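Local coordinates for protein putative agmatinase (Clostridium difficile, PDB 3LHL) that probably hydrolyses agmatine to putrescine and urea, as a manganese-dependent member of the arginase family, at residues K36-L41 and K265-L270; V100-F105 and W145-D150; K167-T170 and Y176-I179. One frame throughout, in Å; residues are numbered along the deposited sequence.

Interaction 1 (K36-L41 and K265-L270)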
loop_
_atom_site.group_PDB
_atom_site.type_symbol
_atom_site.label_atom_id
_atom_site.label_comp_id
_atom_site.label_asym_id
_atom_site.label_seq_id
_atom_site.Cartn_x
_atom_site.Cartn_y
_atom_site.Cartn_z
ATOM N N LYS A 36 6.319 5.424 17.517
ATOM C CA LYS A 36 6.139 6.016 18.838
ATOM C C LYS A 36 4.670 6.262 19.149
ATOM O O LYS A 36 4.334 6.761 20.220
ATOM C CB LYS A 36 6.905 7.336 18.938
ATOM C CG LYS A 36 6.480 8.391 17.929
ATOM C CD LYS A 36 7.109 9.745 18.243
ATOM C CE LYS A 36 6.589 10.305 19.569
ATOM N NZ LYS A 36 7.046 11.699 19.849
ATOM N N GLU A 37 3.804 5.908 18.209
ATOM C CA GLU A 37 2.366 6.101 18.355
ATOM C C GLU A 37 1.620 4.778 18.552
ATOM O O GLU A 37 0.758 4.655 19.423
ATOM C CB GLU A 37 1.829 6.811 17.106
ATOM C CG GLU A 37 0.315 6.961 17.032
ATOM C CD GLU A 37 -0.193 8.201 17.747
ATOM O OE1 GLU A 37 0.288 9.310 17.423
ATOM O OE2 GLU A 37 -1.077 8.067 18.625
ATOM N N PHE A 38 1.958 3.793 17.730
ATOM C CA PHE A 38 1.314 2.491 17.786
ATOM C C PHE A 38 1.220 1.917 19.207
ATOM O O PHE A 38 0.227 1.277 19.558
ATOM C CB PHE A 38 2.059 1.512 16.874
ATOM C CG PHE A 38 1.226 0.345 16.438
ATOM C CD1 PHE A 38 0.178 0.523 15.541
ATOM C CD2 PHE A 38 1.463 -0.923 16.950
ATOM C CE1 PHE A 38 -0.629 -0.549 15.162
ATOM C CE2 PHE A 38 0.668 -1.998 16.580
ATOM C CZ PHE A 38 -0.382 -1.814 15.684
ATOM N N TYR A 39 2.253 2.153 20.013
ATOM C CA TYR A 39 2.315 1.664 21.393
ATOM C C TYR A 39 1.008 1.765 22.175
ATOM O O TYR A 39 0.520 0.773 22.723
ATOM C CB TYR A 39 3.384 2.423 22.190
ATOM C CG TYR A 39 4.814 2.193 21.752
ATOM C CD1 TYR A 39 5.361 0.909 21.726
ATOM C CD2 TYR A 39 5.631 3.265 21.389
ATOM C CE1 TYR A 39 6.692 0.700 21.350
ATOM C CE2 TYR A 39 6.960 3.067 21.011
ATOM C CZ TYR A 39 7.484 1.782 20.993
ATOM O OH TYR A 39 8.794 1.581 20.610
ATOM N N GLY A 40 0.448 2.970 22.224
ATOM C CA GLY A 40 -0.763 3.197 22.993
ATOM C C GLY A 40 -2.126 2.890 22.409
ATOM O O GLY A 40 -3.138 3.131 23.070
ATOM N N LEU A 41 -2.178 2.368 21.189
ATOM C CA LEU A 41 -3.464 2.051 20.580
ATOM C C LEU A 41 -3.949 0.660 20.972
ATOM O O LEU A 41 -3.150 -0.243 21.219
ATOM C CB LEU A 41 -3.374 2.162 19.057
ATOM C CG LEU A 41 -3.392 3.585 18.490
ATOM C CD1 LEU A 41 -2.231 4.392 19.041
ATOM C CD2 LEU A 41 -3.328 3.520 16.974
ATOM N N LYS A 265 -4.053 2.884 12.725
ATOM C CA LYS A 265 -5.273 2.094 12.775
ATOM C C LYS A 265 -5.413 1.256 11.507
ATOM O O LYS A 265 -5.814 0.092 11.561
ATOM C CB LYS A 265 -6.490 3.004 12.949
ATOM C CG LYS A 265 -7.792 2.260 13.229
ATOM C CD LYS A 265 -8.925 3.238 13.526
ATOM C CE LYS A 265 -10.164 2.521 14.028
ATOM N NZ LYS A 265 -11.176 3.490 14.541
ATOM N N ILE A 266 -5.080 1.844 10.363
ATOM C CA ILE A 266 -5.168 1.110 9.110
ATOM C C ILE A 266 -4.187 -0.060 9.156
ATOM O O ILE A 266 -4.498 -1.168 8.729
ATOM C CB ILE A 266 -4.874 2.036 7.905
ATOM C CG1 ILE A 266 -6.047 3.003 7.715
ATOM C CG2 ILE A 266 -4.651 1.213 6.638
ATOM C CD1 ILE A 266 -5.880 3.976 6.564
ATOM N N LEU A 267 -3.003 0.192 9.697
ATOM C CA LEU A 267 -1.999 -0.854 9.812
ATOM C C LEU A 267 -2.568 -2.011 10.639
ATOM O O LEU A 267 -2.454 -3.183 10.256
ATOM C CB LEU A 267 -0.736 -0.300 10.481
ATOM C CG LEU A 267 0.321 -1.324 10.898
ATOM C CD1 LEU A 267 0.812 -2.103 9.688
ATOM C CD2 LEU A 267 1.474 -0.606 11.580
ATOM N N ARG A 268 -3.190 -1.681 11.765
ATOM C CA ARG A 268 -3.761 -2.710 12.630
ATOM C C ARG A 268 -4.824 -3.558 11.940
ATOM O O ARG A 268 -4.728 -4.787 11.930
ATOM C CB ARG A 268 -4.374 -2.095 13.886
ATOM C CG ARG A 268 -4.885 -3.147 14.864
ATOM C CD ARG A 268 -5.656 -2.519 16.002
ATOM N NE ARG A 268 -6.924 -1.963 15.541
ATOM C CZ ARG A 268 -7.678 -1.129 16.247
ATOM N NH1 ARG A 268 -7.292 -0.741 17.455
ATOM N NH2 ARG A 268 -8.822 -0.688 15.747
ATOM N N GLU A 269 -5.831 -2.906 11.364
ATOM C CA GLU A 269 -6.913 -3.629 10.702
ATOM C C GLU A 269 -6.391 -4.550 9.599
ATOM O O GLU A 269 -6.864 -5.679 9.449
ATOM C CB GLU A 269 -7.944 -2.649 10.124
ATOM C CG GLU A 269 -8.392 -1.559 11.097
ATOM C CD GLU A 269 -9.032 -2.103 12.371
ATOM O OE1 GLU A 269 -10.276 -2.039 12.498
ATOM O OE2 GLU A 269 -8.290 -2.596 13.246
ATOM N N LEU A 270 -5.418 -4.071 8.828
ATOM C CA LEU A 270 -4.858 -4.880 7.753
ATOM C C LEU A 270 -4.118 -6.094 8.292
ATOM O O LEU A 270 -4.238 -7.182 7.741
ATOM C CB LEU A 270 -3.928 -4.041 6.874
ATOM C CG LEU A 270 -4.651 -3.075 5.926
ATOM C CD1 LEU A 270 -3.640 -2.224 5.185
ATOM C CD2 LEU A 270 -5.502 -3.871 4.942
#

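Interaction 2 (V100-F105 and W145-D150)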
loop_
_atom_site.group_PDB
_atom_site.type_symbol
_atom_site.label_atom_id
_atom_site.label_comp_id
_atom_site.label_asym_id
_atom_site.label_seq_id
_atom_site.Cartn_x
_atom_site.Cartn_y
_atom_site.Cartn_z
ATOM N N VAL A 100 8.510 2.478 -3.440
ATOM C CA VAL A 100 8.972 1.296 -2.705
ATOM C C VAL A 100 8.164 0.050 -3.058
ATOM O O VAL A 100 8.622 -1.075 -2.866
ATOM C CB VAL A 100 8.904 1.491 -1.157
ATOM C CG1 VAL A 100 9.708 2.716 -0.743
ATOM C CG2 VAL A 100 7.462 1.601 -0.701
ATOM N N THR A 101 6.956 0.263 -3.568
ATOM C CA THR A 101 6.079 -0.828 -3.957
ATOM C C THR A 101 6.598 -1.622 -5.167
ATOM O O THR A 101 6.351 -2.825 -5.274
ATOM C CB THR A 101 4.667 -0.282 -4.281
ATOM O OG1 THR A 101 4.067 0.218 -3.079
ATOM C CG2 THR A 101 3.781 -1.370 -4.877
ATOM N N LEU A 102 7.325 -0.962 -6.066
ATOM C CA LEU A 102 7.823 -1.640 -7.263
ATOM C C LEU A 102 8.717 -2.842 -6.953
ATOM O O LEU A 102 8.412 -3.960 -7.368
ATOM C CB LEU A 102 8.547 -0.644 -8.180
ATOM C CG LEU A 102 9.187 -1.168 -9.473
ATOM C CD1 LEU A 102 8.197 -2.035 -10.264
ATOM C CD2 LEU A 102 9.643 0.023 -10.309
ATOM N N PRO A 103 9.827 -2.633 -6.223
ATOM C CA PRO A 103 10.700 -3.770 -5.908
ATOM C C PRO A 103 10.010 -4.819 -5.042
ATOM O O PRO A 103 10.248 -6.016 -5.198
ATOM C CB PRO A 103 11.887 -3.115 -5.200
ATOM C CG PRO A 103 11.300 -1.875 -4.598
ATOM C CD PRO A 103 10.398 -1.377 -5.706
ATOM N N ALA A 104 9.149 -4.364 -4.136
ATOM C CA ALA A 104 8.428 -5.267 -3.251
ATOM C C ALA A 104 7.530 -6.163 -4.085
ATOM O O ALA A 104 7.504 -7.385 -3.906
ATOM C CB ALA A 104 7.594 -4.470 -2.257
ATOM N N PHE A 105 6.791 -5.542 -4.999
ATOM C CA PHE A 105 5.894 -6.276 -5.868
ATOM C C PHE A 105 6.689 -7.284 -6.680
ATOM O O PHE A 105 6.281 -8.435 -6.820
ATOM C CB PHE A 105 5.164 -5.339 -6.830
ATOM C CG PHE A 105 4.372 -6.071 -7.869
ATOM C CD1 PHE A 105 3.210 -6.756 -7.517
ATOM C CD2 PHE A 105 4.838 -6.160 -9.179
ATOM C CE1 PHE A 105 2.529 -7.528 -8.457
ATOM C CE2 PHE A 105 4.169 -6.923 -10.125
ATOM C CZ PHE A 105 3.011 -7.612 -9.766
ATOM N N TRP A 145 2.421 -2.330 -14.485
ATOM C CA TRP A 145 1.663 -2.785 -15.639
ATOM C C TRP A 145 2.617 -3.383 -16.680
ATOM O O TRP A 145 2.262 -4.327 -17.387
ATOM C CB TRP A 145 0.883 -1.634 -16.270
ATOM C CG TRP A 145 0.152 -2.050 -17.507
ATOM C CD1 TRP A 145 -1.033 -2.730 -17.575
ATOM C CD2 TRP A 145 0.590 -1.869 -18.860
ATOM N NE1 TRP A 145 -1.359 -2.986 -18.890
ATOM C CE2 TRP A 145 -0.380 -2.468 -19.699
ATOM C CE3 TRP A 145 1.710 -1.259 -19.446
ATOM C CZ2 TRP A 145 -0.263 -2.475 -21.096
ATOM C CZ3 TRP A 145 1.827 -1.265 -20.834
ATOM C CH2 TRP A 145 0.843 -1.872 -21.644
ATOM N N ASP A 146 3.824 -2.828 -16.775
ATOM C CA ASP A 146 4.808 -3.345 -17.717
ATOM C C ASP A 146 5.156 -4.785 -17.349
ATOM O O ASP A 146 5.641 -5.545 -18.185
ATOM C CB ASP A 146 6.096 -2.510 -17.703
ATOM C CG ASP A 146 5.950 -1.198 -18.438
ATOM O OD1 ASP A 146 5.128 -1.122 -19.374
ATOM O OD2 ASP A 146 6.671 -0.240 -18.093
ATOM N N ILE A 147 4.907 -5.155 -16.100
ATOM C CA ILE A 147 5.210 -6.506 -15.649
ATOM C C ILE A 147 4.048 -7.491 -15.790
ATOM O O ILE A 147 4.249 -8.619 -16.232
ATOM C CB ILE A 147 5.676 -6.509 -14.174
ATOM C CG1 ILE A 147 6.946 -5.670 -14.027
ATOM C CG2 ILE A 147 5.932 -7.932 -13.709
ATOM C CD1 ILE A 147 7.420 -5.528 -12.592
ATOM N N VAL A 148 2.839 -7.067 -15.429
ATOM C CA VAL A 148 1.676 -7.953 -15.485
ATOM C C VAL A 148 0.758 -7.792 -16.687
ATOM O O VAL A 148 0.041 -8.727 -17.048
ATOM C CB VAL A 148 0.810 -7.811 -14.211
ATOM C CG1 VAL A 148 1.644 -8.142 -12.975
ATOM C CG2 VAL A 148 0.240 -6.397 -14.120
ATOM N N GLY A 149 0.753 -6.612 -17.297
ATOM C CA GLY A 149 -0.108 -6.403 -18.447
ATOM C C GLY A 149 -1.556 -6.159 -18.061
ATOM O O GLY A 149 -1.869 -5.958 -16.883
ATOM N N ASP A 150 -2.444 -6.196 -19.052
ATOM C CA ASP A 150 -3.866 -5.942 -18.838
ATOM C C ASP A 150 -4.620 -6.973 -18.003
ATOM O O ASP A 150 -4.183 -8.114 -17.836
ATOM C CB ASP A 150 -4.586 -5.801 -20.182
ATOM C CG ASP A 150 -3.932 -4.779 -21.102
ATOM O OD1 ASP A 150 -3.352 -3.788 -20.607
ATOM O OD2 ASP A 150 -4.017 -4.967 -22.333
#

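Interaction 3 (K167-T170 and Y176-I179)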
loop_
_atom_site.group_PDB
_atom_site.type_symbol
_atom_site.label_atom_id
_atom_site.label_comp_id
_atom_site.label_asym_id
_atom_site.label_seq_id
_atom_site.Cartn_x
_atom_site.Cartn_y
_atom_site.Cartn_z
ATOM N N LYS A 167 -7.263 7.825 -19.877
ATOM C CA LYS A 167 -7.591 7.144 -21.132
ATOM C C LYS A 167 -6.947 5.760 -21.138
ATOM O O LYS A 167 -7.573 4.772 -21.520
ATOM C CB LYS A 167 -7.060 7.926 -22.339
ATOM C CG LYS A 167 -7.866 9.140 -22.745
ATOM C CD LYS A 167 -7.212 9.833 -23.937
ATOM C CE LYS A 167 -7.998 11.057 -24.378
ATOM N NZ LYS A 167 -7.269 11.855 -25.414
ATOM N N PHE A 168 -5.683 5.713 -20.722
ATOM C CA PHE A 168 -4.914 4.473 -20.666
ATOM C C PHE A 168 -5.729 3.386 -19.981
ATOM O O PHE A 168 -5.716 2.227 -20.400
ATOM C CB PHE A 168 -3.608 4.699 -19.891
ATOM C CG PHE A 168 -2.625 3.562 -19.999
ATOM C CD1 PHE A 168 -1.891 3.365 -21.164
ATOM C CD2 PHE A 168 -2.433 2.689 -18.932
ATOM C CE1 PHE A 168 -0.975 2.314 -21.270
ATOM C CE2 PHE A 168 -1.521 1.633 -19.026
ATOM C CZ PHE A 168 -0.791 1.446 -20.198
ATOM N N ALA A 169 -6.451 3.769 -18.933
ATOM C CA ALA A 169 -7.263 2.818 -18.188
ATOM C C ALA A 169 -8.704 2.702 -18.676
ATOM O O ALA A 169 -9.194 1.597 -18.898
ATOM C CB ALA A 169 -7.251 3.178 -16.703
ATOM N N THR A 170 -9.375 3.839 -18.844
ATOM C CA THR A 170 -10.774 3.851 -19.262
ATOM C C THR A 170 -11.044 3.542 -20.731
ATOM O O THR A 170 -12.003 2.838 -21.052
ATOM C CB THR A 170 -11.438 5.205 -18.935
ATOM O OG1 THR A 170 -10.710 6.262 -19.571
ATOM C CG2 THR A 170 -11.461 5.439 -17.440
ATOM N N TYR A 176 -8.213 -1.785 -14.558
ATOM C CA TYR A 176 -9.582 -1.531 -14.150
ATOM C C TYR A 176 -9.457 -0.348 -13.201
ATOM O O TYR A 176 -8.602 -0.349 -12.315
ATOM C CB TYR A 176 -10.181 -2.709 -13.386
ATOM C CG TYR A 176 -11.455 -2.315 -12.685
ATOM C CD1 TYR A 176 -12.664 -2.257 -13.377
ATOM C CD2 TYR A 176 -11.439 -1.915 -11.346
ATOM C CE1 TYR A 176 -13.828 -1.810 -12.758
ATOM C CE2 TYR A 176 -12.596 -1.467 -10.716
ATOM C CZ TYR A 176 -13.787 -1.417 -11.429
ATOM O OH TYR A 176 -14.935 -0.978 -10.815
HETATM N N MSE A 177 -10.306 0.656 -13.373
HETATM C CA MSE A 177 -10.226 1.823 -12.516
HETATM C C MSE A 177 -11.567 2.390 -12.100
HETATM O O MSE A 177 -12.410 2.676 -12.944
HETATM C CB MSE A 177 -9.423 2.923 -13.215
HETATM C CG MSE A 177 -9.307 4.208 -12.416
HETATM SE SE MSE A 177 -8.371 5.604 -13.376
HETATM C CE MSE A 177 -6.565 4.909 -13.235
ATOM N N GLU A 178 -11.776 2.540 -10.797
ATOM C CA GLU A 178 -13.013 3.145 -10.332
ATOM C C GLU A 178 -12.618 4.571 -9.981
ATOM O O GLU A 178 -11.800 4.804 -9.085
ATOM C CB GLU A 178 -13.580 2.453 -9.093
ATOM C CG GLU A 178 -15.031 2.867 -8.844
ATOM C CD GLU A 178 -15.497 2.654 -7.416
ATOM O OE1 GLU A 178 -15.207 1.582 -6.847
ATOM O OE2 GLU A 178 -16.169 3.560 -6.872
ATOM N N ILE A 179 -13.191 5.526 -10.695
ATOM C CA ILE A 179 -12.867 6.924 -10.472
ATOM C C ILE A 179 -13.755 7.579 -9.428
ATOM O O ILE A 179 -14.963 7.352 -9.390
ATOM C CB ILE A 179 -12.959 7.711 -11.801
ATOM C CG1 ILE A 179 -11.950 7.132 -12.799
ATOM C CG2 ILE A 179 -12.709 9.205 -11.560
ATOM C CD1 ILE A 179 -12.119 7.649 -14.213
#

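Interaction 1 (K36-L41 and K265-L270)
Phe38, at the end of helix 30-38, reaches Leu267 and Arg268 on the long C-terminal helix 258-278 by way of one corner of its ring. From CB the side chain leads outward with CG anti to the backbone N (chi1 -158°), which swings the ring toward helix 258-278. Along the ring's near side, Phe38 CD1 approaches Leu267 CD2 at 4.3 Å, and the next atom, Phe38 CE1, lies 4.2 Å from the same methyl, Leu267 CD2. CE1 is also where Arg268 comes in: Arg268 CB stands 4.2 Å from Phe38 CE1, near the plane of the ring, so that the aliphatic base of the arginine closes on the aromatic edge. At the tip, Phe38 CZ lies 4.4 Å from Arg268 CB. The Phe38 and Leu267 side chains run at roughly a right angle to each other.

A type I turn from Phe38 to Leu41, with Leu41 N bonded to Phe38 O, brings Leu41 round to the same helix. Leu41 CD2 comes within 4.4 Å of Lys265 N. Cys264, one residue earlier on the helix, is touched by both Phe38 and Leu41.

The polar end of Arg268 is engaged separately. Arg268 NE gives a nearly straight bond (163°) to Glu269 OE2, 2.7 Å away. Glu269 OE2 lies in the guanidinium plane of Arg268, while NE comes to it from above the carboxylate plane; a weak bond from NH2 goes to the same oxygen. NH1 reaches the carbonyl of Glu42, while Glu269 OE1 pairs with Ser45. With no hydrogen bond or salt bridge crossing between 36-41 and 265-270, the contact rests on apolar packing and the burial of hydrocarbon surface; the arginine lends its methylenes to it, and its charge is probably offset largely by Glu269 on the same helix.

Interaction 2 (V100-F105 and W145-D150)
Ile147 and Val148, in the last turn of helix 140-148, present their branches to Leu102 and Phe105 near the start of helix 101-111. Leu102 and Phe105 stand three residues, about one helical turn, apart and leave a shallow groove between them. The bump that rests over it is the end of Ile147: Ile147 CD1 sits 4.3 Å from Leu102 CD1 and as far from Phe105 CE2, the two lying at about a right angle as seen from the methyl. Ile147 is nearly fully extended along this branch (chi2 176°), which carries the methyl that far across the gap.

In return, the Phe105 ring is itself a projection, directed at the other helix with CG anti to its backbone N (chi1 172°). Its leading edge slots in beside the branched residues. Val148 CG1 lies near the ring plane, 3.5 Å from Phe105 CZ, a snug fit, and Ile147 CG2 meets Phe105 CE2 at the same edge, 4.1 Å away. Thus the ring is received by two methyls on its rim, and the Ile147 and Phe105 side chains pass each other in opposite directions. Ile144, a turn earlier, extends the surface that Phe105 touches.

Beyond the contact, Gly149 is the first residue to leave helix 140-148, with positive phi. Its CA lies 3.6 Å above one face of the Trp145 indole, and Trp145 NE1 donates to Asp150 OD1 at 2.8 Å. That oxygen is also bonded by His174.

The contact joins two helices that precede strands 115-120 and 153-158, neighbours in the parallel sheet of the arginase fold, and helix 101-111 follows closely in sequence on the manganese ligand His98.

Interaction 3 (K167-T170 and Y176-I179)
Ala169 and Thr170 of helix 163-170 rest on Met177 and Ile179 of strand 176-179, the helix and second strand of a beta-alpha-beta unit that begins with strand 153-158. Read in sequence order, the helical segment comes first to Phe168, which meets the ring of His174 and touches Leu126.

Ala169 comes next, and its single methyl is directed at the strand. It is met twice by the same residue, a selenomethionine at position 177: CB of Met177 lies 4.1 Å from Ala169 CB, and the terminal Met177 CE lies 3.9 Å from Ala169 CB. The chain of Met177 is extended through its first two torsions, then bends at chi3 (-74°), folding the methyl back over the alanine. Met177 also touches Phe166, Ile158 and Thr124, and its side chain is about 8 Å from those of the manganese ligands Asp121 and Asp125.

Thr170 closes the segment by splitting its two branches. OG1 bonds back to the carbonyl of Phe166, a turn earlier on the helix, and with that hydroxyl occupied by its own helix the methyl branch is left to face the strand. The side chains of Thr170 and Ile179 cross at about a right angle, with Thr170 CG2 4.0 Å from Ile179 CD1.

Overall arrangement
The three contacts are spread along the eight-stranded parallel sheet of the arginase fold. Interaction 1 joins an early helix to the last one; interactions 2 and 3 follow in series within that span. The centre of interaction 1 is about 27 Å from that of interaction 2 and 32 Å from that of interaction 3, across the chain's centre. The latter two, centres about 17 Å apart, touch where Trp145 CE3 packs on Phe168 CZ at 3.8 Å. They link helix 101-111, through helix 140-148, to helix 163-170, which packs on outermost strand 176-179. Leu102 and Met177 each come within about 11 Å of a bound manganese ion, whereas interaction 1 lies away from the annotated metal sites.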